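Local coordinates for protein sulfite reductase [ferredoxin] (PDB 1ZJ8) that reduces sulfite to sulfide with electrons from ferredoxin, using a siroheme and a [4Fe-4S] cluster, probably for the synthesis of sulfur-containing amino acids and cofactors, at residues Gln85-Asp88 / Gly89-Gly93. Numbering follows the deposited sequence.
Sequences QGYD and GTWTG
Y87 and W91, four residues apart round a tight turn, form a T-shaped (edge-to-face) pair. The phenol edge is directed at one face of the indole, near the five-membered ring; the centroids of these two rings lie 5.2 Å apart and their planes meet at 85°. The touching atom is Y87 CD1, which sits 3.8 Å from W91 CG and equally close to its CD2. In both residues CG lies beside the backbone N and anti to the carbonyl carbon (chi1 -58° in Y87); with the turn bringing the two CB atoms near each other, these torsions set the ring of Y87 edge-on to the indole face. Y87 also touches K99 and L100 of helix 97-100.

One backbone and one side-chain hydrogen bond cross the turn. W91 N donates to D88 O over 2.9 Å, in a nearly straight bond (161° at the hydrogen) that closes the turn. T90 OG1 donates to D88 OD1 at 3.1 Å, approaching from above the carboxylate plane. The same OD1 lies 3.6 Å from W91 CD1, at the rim of the indole, so the carboxylate borders both T90 and W91.

A second turn, shifted by one residue, overlaps the first: T92 N bonds to G89 O, while the T92 hydroxyl is hydrogen-bonded to S437 O and to R83 NH2. The helical backbone angles of G89-W91 and these successive i to i+3 bonds make two consecutive, overlapping beta-turns, D88-W91 close to type III and G89-T92 of type I, in the surface loop that joins strand 79-83 to helix 97-100, its T92 side chain about 8 Å from the [4Fe-4S] cluster.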
ATOM      1  N   GLN A  85      19.505  15.037  -2.008  1.00 53.08           N
ATOM      2  CA  GLN A  85      18.854  16.319  -2.295  1.00 53.54           C
ATOM      3  C   GLN A  85      19.345  16.961  -3.587  1.00 54.03           C
ATOM      4  O   GLN A  85      20.488  16.766  -3.981  1.00 54.13           O
ATOM      5  CB  GLN A  85      19.155  17.339  -1.178  1.00 53.51           C
ATOM      6  CG  GLN A  85      18.789  16.923   0.244  1.00 53.46           C
ATOM      7  CD  GLN A  85      17.299  16.685   0.419  1.00 53.36           C
ATOM      8  OE1 GLN A  85      16.476  17.231  -0.327  1.00 54.14           O
ATOM      9  NE2 GLN A  85      16.944  15.859   1.398  1.00 50.90           N
ATOM     10  N   GLY A  86      18.481  17.751  -4.225  1.00 54.74           N
ATOM     11  CA  GLY A  86      18.878  18.635  -5.329  1.00 55.08           C
ATOM     12  C   GLY A  86      18.788  18.082  -6.741  1.00 55.51           C
ATOM     13  O   GLY A  86      18.927  18.826  -7.711  1.00 55.39           O
ATOM     14  N   TYR A  87      18.572  16.780  -6.870  1.00 56.16           N
ATOM     15  CA  TYR A  87      18.472  16.155  -8.186  1.00 56.52           C
ATOM     16  C   TYR A  87      17.008  16.078  -8.591  1.00 56.84           C
ATOM     17  O   TYR A  87      16.190  15.553  -7.842  1.00 56.95           O
ATOM     18  CB  TYR A  87      19.114  14.768  -8.169  1.00 56.41           C
ATOM     19  CG  TYR A  87      20.563  14.803  -7.755  1.00 56.30           C
ATOM     20  CD1 TYR A  87      21.587  14.904  -8.707  1.00 56.31           C
ATOM     21  CD2 TYR A  87      20.916  14.747  -6.411  1.00 56.20           C
ATOM     22  CE1 TYR A  87      22.935  14.930  -8.320  1.00 56.59           C
ATOM     23  CE2 TYR A  87      22.256  14.777  -6.009  1.00 56.93           C
ATOM     24  CZ  TYR A  87      23.264  14.873  -6.962  1.00 56.87           C
ATOM     25  OH  TYR A  87      24.577  14.907  -6.537  1.00 56.35           O
ATOM     26  N   ASP A  88      16.675  16.619  -9.760  1.00 57.44           N
ATOM     27  CA  ASP A  88      15.313  16.513 -10.290  1.00 58.05           C
ATOM     28  C   ASP A  88      15.185  15.352 -11.301  1.00 58.57           C
ATOM     29  O   ASP A  88      16.121  14.557 -11.459  1.00 58.34           O
ATOM     30  CB  ASP A  88      14.814  17.876 -10.836  1.00 57.85           C
ATOM     31  CG  ASP A  88      15.589  18.375 -12.068  1.00 57.76           C
ATOM     32  OD1 ASP A  88      16.713  17.900 -12.357  1.00 57.68           O
ATOM     33  OD2 ASP A  88      15.056  19.280 -12.750  1.00 56.81           O
ATOM     34  N   GLY A  89      14.024  15.260 -11.956  1.00 59.46           N
ATOM     35  CA  GLY A  89      13.676  14.138 -12.843  1.00 60.21           C
ATOM     36  C   GLY A  89      14.633  13.825 -13.983  1.00 60.97           C
ATOM     37  O   GLY A  89      14.711  12.680 -14.455  1.00 61.19           O
ATOM     38  N   THR A  90      15.364  14.843 -14.428  1.00 61.85           N
ATOM     39  CA  THR A  90      16.462  14.678 -15.379  1.00 62.15           C
ATOM     40  C   THR A  90      17.411  13.545 -14.976  1.00 62.81           C
ATOM     41  O   THR A  90      17.876  12.783 -15.831  1.00 63.07           O
ATOM     42  CB  THR A  90      17.297  15.969 -15.446  1.00 62.33           C
ATOM     43  OG1 THR A  90      16.429  17.108 -15.353  1.00 61.19           O
ATOM     44  CG2 THR A  90      18.144  16.013 -16.740  1.00 62.19           C
ATOM     45  N   TRP A  91      17.689  13.453 -13.673  1.00 63.24           N
ATOM     46  CA  TRP A  91      18.723  12.569 -13.140  1.00 63.68           C
ATOM     47  C   TRP A  91      18.233  11.163 -12.827  1.00 63.86           C
ATOM     48  O   TRP A  91      19.032  10.240 -12.675  1.00 63.93           O
ATOM     49  CB  TRP A  91      19.301  13.194 -11.864  1.00 64.37           C
ATOM     50  CG  TRP A  91      20.036  14.479 -12.123  1.00 65.09           C
ATOM     51  CD1 TRP A  91      19.536  15.760 -12.053  1.00 65.22           C
ATOM     52  CD2 TRP A  91      21.409  14.603 -12.515  1.00 65.66           C
ATOM     53  NE1 TRP A  91      20.524  16.669 -12.370  1.00 65.33           N
ATOM     54  CE2 TRP A  91      21.681  15.986 -12.659  1.00 65.73           C
ATOM     55  CE3 TRP A  91      22.438  13.675 -12.755  1.00 65.06           C
ATOM     56  CZ2 TRP A  91      22.939  16.462 -13.037  1.00 65.36           C
ATOM     57  CZ3 TRP A  91      23.684  14.146 -13.127  1.00 65.19           C
ATOM     58  CH2 TRP A  91      23.926  15.529 -13.266  1.00 65.27           C
ATOM     59  N   THR A  92      16.923  11.007 -12.729  1.00 64.08           N
ATOM     60  CA  THR A  92      16.330   9.725 -12.382  1.00 64.25           C
ATOM     61  C   THR A  92      16.573   8.685 -13.498  1.00 64.33           C
ATOM     62  O   THR A  92      16.215   8.889 -14.665  1.00 64.05           O
ATOM     63  CB  THR A  92      14.808   9.906 -12.079  1.00 64.50           C
ATOM     64  OG1 THR A  92      14.644  10.817 -10.978  1.00 64.25           O
ATOM     65  CG2 THR A  92      14.139   8.569 -11.756  1.00 64.32           C
ATOM     66  N   GLY A  93      17.184   7.569 -13.114  1.00 64.48           N
ATOM     67  CA  GLY A  93      17.554   6.522 -14.059  1.00 64.68           C
ATOM     68  C   GLY A  93      18.521   5.579 -13.375  1.00 64.82           C
ATOM     69  O   GLY A  93      19.220   5.980 -12.432  1.00 64.77           O
TER